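Local coordinates for tumor necrosis factor-inducible protein TSG-6 (Homo sapiens, PDB 2PF5), which binds hyaluronan through its Link module and transfers heavy chains from inter-alpha-inhibitor to hyaluronan during remodelling of the extracellular matrix, at residues 48-59 / 78-89. Sequence-based numbering, arbitrary orientation.
Sequences AAGWMAKGRVGY and YGIRLNRSERWD
W88 turns the edge of its indole onto a face of W51, the centroids of their five-membered rings 5.1 Å apart and the planes at 75°, in a T-shaped stack. V57 fills the angle between the two indoles: CG1 lies over a face of W88, 3.9 Å from the centroid of its five-membered ring in a CH-pi contact, while CG2 rests on the same face of W51 that W88 meets. With CG1 anti to the backbone N (chi1 169°), CG2 stands beside that nitrogen and also meets R81 CG at 3.4 Å. The R81 chain, bent at chi2 and chi3, folds back so that NE and NH1 grip E86 side-on, one nitrogen to each carboxylate oxygen. E86 OE1 also accepts from W88 NE1 (2.9 Å) on its anti side, which ties the indole to the salt bridge. Y59 directs its ring edge at the face of Y78 in an offset edge-to-face pair, and one water joins their hydroxyls. In this Link module, strand 56-61 pairs antiparallel with strand 74-80, whereas strand 50-51 runs parallel to strand 89-93, W51 N donating to D89 O (2.9 Å). Beyond these strands, the backbone O of L14 accepts from W51 NE1, and M52 packs on helix 33-41 through L36.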
ATOM      1  N   ALA A  48       2.784  -8.110  -1.906  1.00 20.66           N
ATOM      2  CA  ALA A  48       1.368  -8.006  -1.533  1.00 20.79           C
ATOM      3  C   ALA A  48       0.809  -6.685  -2.008  1.00 20.68           C
ATOM      4  O   ALA A  48       1.262  -5.605  -1.579  1.00 20.59           O
ATOM      5  CB  ALA A  48       1.187  -8.155   0.002  1.00 20.80           C
ATOM      6  N   ALA A  49      -0.188  -6.755  -2.889  1.00 20.01           N
ATOM      7  CA  ALA A  49      -0.794  -5.554  -3.433  1.00 19.35           C
ATOM      8  C   ALA A  49      -1.510  -4.825  -2.292  1.00 19.27           C
ATOM      9  O   ALA A  49      -2.207  -5.460  -1.480  1.00 20.69           O
ATOM     10  CB  ALA A  49      -1.791  -5.935  -4.552  1.00 19.49           C
ATOM     11  N   GLY A  50      -1.360  -3.511  -2.245  1.00 18.66           N
ATOM     12  CA  GLY A  50      -2.033  -2.693  -1.259  1.00 19.16           C
ATOM     13  C   GLY A  50      -2.514  -1.365  -1.797  1.00 19.71           C
ATOM     14  O   GLY A  50      -1.907  -0.802  -2.698  1.00 19.59           O
ATOM     15  N   TRP A  51      -3.581  -0.844  -1.183  1.00 20.38           N
ATOM     16  CA  TRP A  51      -4.022   0.530  -1.391  1.00 20.32           C
ATOM     17  C   TRP A  51      -2.945   1.557  -0.987  1.00 20.80           C
ATOM     18  O   TRP A  51      -2.221   1.388   0.010  1.00 20.75           O
ATOM     19  CB  TRP A  51      -5.294   0.825  -0.579  1.00 19.40           C
ATOM     20  CG  TRP A  51      -6.511   0.020  -1.005  1.00 20.14           C
ATOM     21  CD1 TRP A  51      -7.069  -1.050  -0.352  1.00 18.15           C
ATOM     22  CD2 TRP A  51      -7.322   0.259  -2.169  1.00 17.43           C
ATOM     23  NE1 TRP A  51      -8.185  -1.498  -1.059  1.00 18.34           N
ATOM     24  CE2 TRP A  51      -8.352  -0.707  -2.172  1.00 19.32           C
ATOM     25  CE3 TRP A  51      -7.270   1.201  -3.210  1.00 17.30           C
ATOM     26  CZ2 TRP A  51      -9.352  -0.750  -3.177  1.00 16.94           C
ATOM     27  CZ3 TRP A  51      -8.243   1.142  -4.240  1.00 18.43           C
ATOM     28  CH2 TRP A  51      -9.278   0.171  -4.198  1.00 17.83           C
ATOM     29  N   MET A  52      -2.885   2.628  -1.766  1.00 20.64           N
ATOM     30  CA  MET A  52      -2.026   3.765  -1.466  1.00 21.82           C
ATOM     31  C   MET A  52      -2.761   5.041  -1.829  1.00 20.73           C
ATOM     32  O   MET A  52      -3.927   4.989  -2.208  1.00 21.04           O
ATOM     33  CB  MET A  52      -0.645   3.601  -2.148  1.00 21.54           C
ATOM     34  CG  MET A  52      -0.650   3.836  -3.651  1.00 23.85           C
ATOM     35  SD  MET A  52       0.922   3.391  -4.489  1.00 25.30           S
ATOM     36  CE  MET A  52       0.661   1.680  -4.619  1.00 12.77           C
ATOM     37  N   ALA A  53      -2.102   6.196  -1.709  1.00 20.30           N
ATOM     38  CA  ALA A  53      -2.773   7.465  -1.918  1.00 20.44           C
ATOM     39  C   ALA A  53      -3.473   7.518  -3.292  1.00 19.62           C
ATOM     40  O   ALA A  53      -3.017   6.947  -4.291  1.00 19.32           O
ATOM     41  CB  ALA A  53      -1.810   8.615  -1.773  1.00 20.27           C
ATOM     42  N   LYS A  54      -4.614   8.190  -3.307  1.00 19.18           N
ATOM     43  CA  LYS A  54      -5.374   8.435  -4.530  1.00 22.19           C
ATOM     44  C   LYS A  54      -6.166   7.220  -5.016  1.00 20.93           C
ATOM     45  O   LYS A  54      -6.765   7.253  -6.067  1.00 21.66           O
ATOM     46  CB  LYS A  54      -4.470   8.955  -5.646  1.00 21.24           C
ATOM     47  CG  LYS A  54      -3.966  10.359  -5.465  1.00 24.43           C
ATOM     48  CD  LYS A  54      -3.231  10.834  -6.696  1.00 25.40           C
ATOM     49  CE  LYS A  54      -4.205  11.194  -7.826  1.00 32.38           C
ATOM     50  NZ  LYS A  54      -3.727  10.924  -9.232  1.00 29.02           N
ATOM     51  N   GLY A  55      -6.144   6.151  -4.238  1.00 21.61           N
ATOM     52  CA  GLY A  55      -6.757   4.899  -4.613  1.00 20.93           C
ATOM     53  C   GLY A  55      -6.000   4.031  -5.604  1.00 19.63           C
ATOM     54  O   GLY A  55      -6.568   3.152  -6.207  1.00 17.42           O
ATOM     55  N   ARG A  56      -4.710   4.279  -5.769  1.00 17.08           N
ATOM     56  CA  ARG A  56      -3.839   3.342  -6.453  1.00 17.82           C
ATOM     57  C   ARG A  56      -3.628   2.054  -5.661  1.00 17.58           C
ATOM     58  O   ARG A  56      -3.656   2.079  -4.455  1.00 19.30           O
ATOM     59  CB  ARG A  56      -2.494   3.993  -6.745  1.00 16.15           C
ATOM     60  CG  ARG A  56      -1.695   3.302  -7.822  1.00 18.15           C
ATOM     61  CD  ARG A  56      -0.490   4.076  -8.309  1.00 16.17           C
ATOM     62  NE  ARG A  56      -0.853   5.327  -8.938  1.00 17.62           N
ATOM     63  CZ  ARG A  56      -1.372   5.412 -10.139  1.00 18.96           C
ATOM     64  NH1 ARG A  56      -1.549   4.324 -10.852  1.00 15.31           N
ATOM     65  NH2 ARG A  56      -1.689   6.585 -10.637  1.00 17.86           N
ATOM     66  N   VAL A  57      -3.393   0.943  -6.351  1.00 17.36           N
ATOM     67  CA  VAL A  57      -3.024  -0.289  -5.694  1.00 17.19           C
ATOM     68  C   VAL A  57      -1.720  -0.729  -6.342  1.00 17.50           C
ATOM     69  O   VAL A  57      -1.555  -0.630  -7.537  1.00 17.13           O
ATOM     70  CB  VAL A  57      -4.111  -1.355  -5.850  1.00 18.09           C
ATOM     71  CG1 VAL A  57      -3.608  -2.749  -5.385  1.00 15.92           C
ATOM     72  CG2 VAL A  57      -5.363  -0.956  -5.046  1.00 16.82           C
ATOM     73  N   GLY A  58      -0.782  -1.227  -5.551  1.00 19.16           N
ATOM     74  CA  GLY A  58       0.422  -1.766  -6.163  1.00 19.23           C
ATOM     75  C   GLY A  58       1.287  -2.388  -5.089  1.00 19.48           C
ATOM     76  O   GLY A  58       0.855  -2.565  -3.948  1.00 18.67           O
ATOM     77  N   TYR A  59       2.510  -2.742  -5.461  1.00 19.04           N
ATOM     78  CA  TYR A  59       3.417  -3.313  -4.440  1.00 19.24           C
ATOM     79  C   TYR A  59       4.857  -3.199  -4.882  1.00 19.04           C
ATOM     80  O   TYR A  59       5.132  -3.265  -6.073  1.00 19.47           O
ATOM     81  CB  TYR A  59       3.081  -4.774  -4.117  1.00 19.23           C
ATOM     82  CG  TYR A  59       3.118  -5.758  -5.268  1.00 20.60           C
ATOM     83  CD1 TYR A  59       4.257  -6.539  -5.511  1.00 20.12           C
ATOM     84  CD2 TYR A  59       1.989  -5.976  -6.067  1.00 21.24           C
ATOM     85  CE1 TYR A  59       4.288  -7.486  -6.545  1.00 22.48           C
ATOM     86  CE2 TYR A  59       2.016  -6.931  -7.118  1.00 22.46           C
ATOM     87  CZ  TYR A  59       3.160  -7.671  -7.339  1.00 22.53           C
ATOM     88  OH  TYR A  59       3.192  -8.601  -8.350  1.00 22.87           O
ATOM     89  N   TYR A  78      -1.119  -1.670 -10.116  1.00 16.69           N
ATOM     90  CA  TYR A  78      -2.454  -2.181 -10.472  1.00 17.66           C
ATOM     91  C   TYR A  78      -3.385  -1.008 -10.802  1.00 16.97           C
ATOM     92  O   TYR A  78      -4.576  -1.193 -11.066  1.00 17.08           O
ATOM     93  CB  TYR A  78      -3.046  -2.992  -9.308  1.00 18.75           C
ATOM     94  CG  TYR A  78      -2.508  -4.405  -9.123  1.00 20.42           C
ATOM     95  CD1 TYR A  78      -1.433  -4.899  -9.870  1.00 21.84           C
ATOM     96  CD2 TYR A  78      -3.079  -5.241  -8.162  1.00 22.31           C
ATOM     97  CE1 TYR A  78      -0.972  -6.203  -9.690  1.00 22.45           C
ATOM     98  CE2 TYR A  78      -2.605  -6.526  -7.951  1.00 22.22           C
ATOM     99  CZ  TYR A  78      -1.562  -7.003  -8.713  1.00 22.47           C
ATOM    100  OH  TYR A  78      -1.133  -8.311  -8.503  1.00 22.73           O
ATOM    101  N   GLY A  79      -2.833   0.208 -10.807  1.00 17.18           N
ATOM    102  CA  GLY A  79      -3.586   1.397 -11.192  1.00 17.01           C
ATOM    103  C   GLY A  79      -4.511   1.989 -10.135  1.00 16.06           C
ATOM    104  O   GLY A  79      -4.759   1.392  -9.109  1.00 16.06           O
ATOM    105  N   ILE A  80      -5.057   3.170 -10.419  1.00 15.85           N
ATOM    106  CA  ILE A  80      -6.107   3.700  -9.543  1.00 15.85           C
ATOM    107  C   ILE A  80      -7.385   2.945  -9.922  1.00 16.08           C
ATOM    108  O   ILE A  80      -7.823   3.017 -11.086  1.00 15.72           O
ATOM    109  CB  ILE A  80      -6.283   5.198  -9.725  1.00 16.33           C
ATOM    110  CG1 ILE A  80      -5.012   5.937  -9.217  1.00 16.10           C
ATOM    111  CG2 ILE A  80      -7.579   5.689  -8.985  1.00 17.35           C
ATOM    112  CD1 ILE A  80      -4.986   7.364  -9.723  1.00 18.19           C
ATOM    113  N   ARG A  81      -7.925   2.231  -8.939  1.00 15.88           N
ATOM    114  CA  ARG A  81      -9.015   1.260  -9.100  1.00 16.49           C
ATOM    115  C   ARG A  81     -10.349   1.978  -9.160  1.00 16.74           C
ATOM    116  O   ARG A  81     -10.664   2.810  -8.305  1.00 17.26           O
ATOM    117  CB  ARG A  81      -9.027   0.269  -7.933  1.00 16.56           C
ATOM    118  CG  ARG A  81      -7.598  -0.381  -7.609  1.00 15.37           C
ATOM    119  CD  ARG A  81      -7.040  -1.150  -8.794  1.00 16.08           C
ATOM    120  NE  ARG A  81      -7.942  -2.204  -9.242  1.00 15.63           N
ATOM    121  CZ  ARG A  81      -7.965  -2.750 -10.459  1.00 14.35           C
ATOM    122  NH1 ARG A  81      -8.878  -3.674 -10.714  1.00 13.84           N
ATOM    123  NH2 ARG A  81      -7.131  -2.367 -11.439  1.00 14.53           N
ATOM    124  N   LEU A  82     -11.133   1.649 -10.179  1.00 16.84           N
ATOM    125  CA  LEU A  82     -12.480   2.181 -10.261  1.00 17.41           C
ATOM    126  C   LEU A  82     -13.318   1.753  -9.042  1.00 17.88           C
ATOM    127  O   LEU A  82     -14.027   2.560  -8.436  1.00 17.87           O
ATOM    128  CB  LEU A  82     -13.138   1.749 -11.573  1.00 17.74           C
ATOM    129  CG  LEU A  82     -14.503   2.434 -11.623  1.00 18.20           C
ATOM    130  CD1 LEU A  82     -14.467   3.698 -12.416  1.00 17.37           C
ATOM    131  CD2 LEU A  82     -15.494   1.469 -12.142  1.00 21.56           C
ATOM    132  N   ASN A  83     -13.233   0.473  -8.684  1.00 18.28           N
ATOM    133  CA  ASN A  83     -14.054  -0.084  -7.625  1.00 18.92           C
ATOM    134  C   ASN A  83     -13.294   0.025  -6.307  1.00 19.24           C
ATOM    135  O   ASN A  83     -12.366  -0.753  -6.069  1.00 19.52           O
ATOM    136  CB  ASN A  83     -14.396  -1.538  -7.937  1.00 18.24           C
ATOM    137  CG  ASN A  83     -15.245  -2.195  -6.878  1.00 19.35           C
ATOM    138  OD1 ASN A  83     -15.620  -1.595  -5.868  1.00 18.57           O
ATOM    139  ND2 ASN A  83     -15.512  -3.473  -7.081  1.00 22.17           N
ATOM    140  N   ARG A  84     -13.667   1.008  -5.486  1.00 19.32           N
ATOM    141  CA  ARG A  84     -13.001   1.212  -4.168  1.00 20.30           C
ATOM    142  C   ARG A  84     -13.439   0.233  -3.090  1.00 19.82           C
ATOM    143  O   ARG A  84     -12.943   0.295  -1.961  1.00 21.28           O
ATOM    144  CB  ARG A  84     -13.125   2.668  -3.681  1.00 20.77           C
ATOM    145  CG  ARG A  84     -12.541   3.707  -4.672  1.00 21.51           C
ATOM    146  CD  ARG A  84     -11.079   3.566  -4.978  1.00 24.91           C
ATOM    147  NE  ARG A  84     -10.682   4.510  -6.035  1.00 26.69           N
ATOM    148  CZ  ARG A  84     -10.519   5.827  -5.874  1.00 28.33           C
ATOM    149  NH1 ARG A  84     -10.679   6.406  -4.678  1.00 25.95           N
ATOM    150  NH2 ARG A  84     -10.204   6.579  -6.926  1.00 25.87           N
ATOM    151  N   SER A  85     -14.327  -0.689  -3.430  1.00 18.93           N
ATOM    152  CA  SER A  85     -14.701  -1.755  -2.494  0.50 18.75           C
ATOM    153  C   SER A  85     -13.896  -3.031  -2.768  1.00 18.76           C
ATOM    154  O   SER A  85     -14.106  -4.059  -2.126  1.00 18.09           O
ATOM    155  CB  SER A  85     -16.223  -2.015  -2.482  0.50 18.72           C
ATOM    156  OG  SER A  85     -16.658  -2.731  -3.625  0.50 18.16           O
ATOM    157  N   GLU A  86     -12.951  -2.960  -3.714  1.00 18.20           N
ATOM    158  CA  GLU A  86     -12.026  -4.080  -3.865  1.00 18.22           C
ATOM    159  C   GLU A  86     -11.271  -4.234  -2.544  1.00 18.07           C
ATOM    160  O   GLU A  86     -11.055  -3.226  -1.826  1.00 19.13           O
ATOM    161  CB  GLU A  86     -11.035  -3.832  -5.005  1.00 17.77           C
ATOM    162  CG  GLU A  86     -11.666  -3.986  -6.414  1.00 17.13           C
ATOM    163  CD  GLU A  86     -10.655  -3.712  -7.524  1.00 17.91           C
ATOM    164  OE1 GLU A  86      -9.462  -3.430  -7.194  1.00 18.41           O
ATOM    165  OE2 GLU A  86     -11.043  -3.754  -8.714  1.00 15.05           O
ATOM    166  N   ARG A  87     -10.855  -5.453  -2.218  1.00 17.94           N
ATOM    167  CA  ARG A  87     -10.155  -5.707  -0.932  1.00 18.03           C
ATOM    168  C   ARG A  87      -8.677  -6.078  -1.163  1.00 17.99           C
ATOM    169  O   ARG A  87      -8.353  -7.044  -1.849  1.00 17.39           O
ATOM    170  CB  ARG A  87     -10.880  -6.779  -0.099  1.00 18.12           C
ATOM    171  CG  ARG A  87     -12.310  -6.380   0.270  1.00 18.02           C
ATOM    172  CD  ARG A  87     -13.050  -7.572   0.805  1.00 22.81           C
ATOM    173  NE  ARG A  87     -12.968  -7.540   2.255  1.00 26.58           N
ATOM    174  CZ  ARG A  87     -13.292  -8.540   3.071  1.00 28.08           C
ATOM    175  NH1 ARG A  87     -13.185  -8.348   4.375  1.00 29.68           N
ATOM    176  NH2 ARG A  87     -13.695  -9.722   2.604  1.00 26.96           N
ATOM    177  N   TRP A  88      -7.792  -5.268  -0.590  1.00 18.25           N
ATOM    178  CA  TRP A  88      -6.357  -5.415  -0.787  1.00 18.52           C
ATOM    179  C   TRP A  88      -5.708  -5.179   0.581  1.00 19.07           C
ATOM    180  O   TRP A  88      -6.391  -5.086   1.593  1.00 18.18           O
ATOM    181  CB  TRP A  88      -5.852  -4.375  -1.793  1.00 18.28           C
ATOM    182  CG  TRP A  88      -6.409  -4.536  -3.241  1.00 18.98           C
ATOM    183  CD1 TRP A  88      -7.325  -3.729  -3.872  1.00 18.61           C
ATOM    184  CD2 TRP A  88      -6.069  -5.566  -4.179  1.00 18.08           C
ATOM    185  NE1 TRP A  88      -7.549  -4.173  -5.169  1.00 15.47           N
ATOM    186  CE2 TRP A  88      -6.797  -5.302  -5.379  1.00 19.43           C
ATOM    187  CE3 TRP A  88      -5.208  -6.674  -4.139  1.00 18.30           C
ATOM    188  CZ2 TRP A  88      -6.674  -6.106  -6.522  1.00 19.40           C
ATOM    189  CZ3 TRP A  88      -5.100  -7.490  -5.267  1.00 19.47           C
ATOM    190  CH2 TRP A  88      -5.825  -7.194  -6.454  1.00 20.36           C
ATOM    191  N   ASP A  89      -4.385  -5.026   0.610  1.00 20.04           N
ATOM    192  CA  ASP A  89      -3.756  -4.611   1.847  1.00 19.95           C
ATOM    193  C   ASP A  89      -3.638  -3.079   1.845  1.00 19.91           C
ATOM    194  O   ASP A  89      -4.346  -2.388   1.092  1.00 20.17           O
ATOM    195  CB  ASP A  89      -2.406  -5.343   2.005  1.00 20.25           C
ATOM    196  CG  ASP A  89      -2.574  -6.825   2.306  1.00 19.78           C
ATOM    197  OD1 ASP A  89      -3.665  -7.274   2.766  1.00 18.43           O
ATOM    198  OD2 ASP A  89      -1.589  -7.564   2.094  1.00 20.32           O
TER
HETATM  199  O   HOH W   1       0.928  -9.032  -9.951  1.00 23.93           O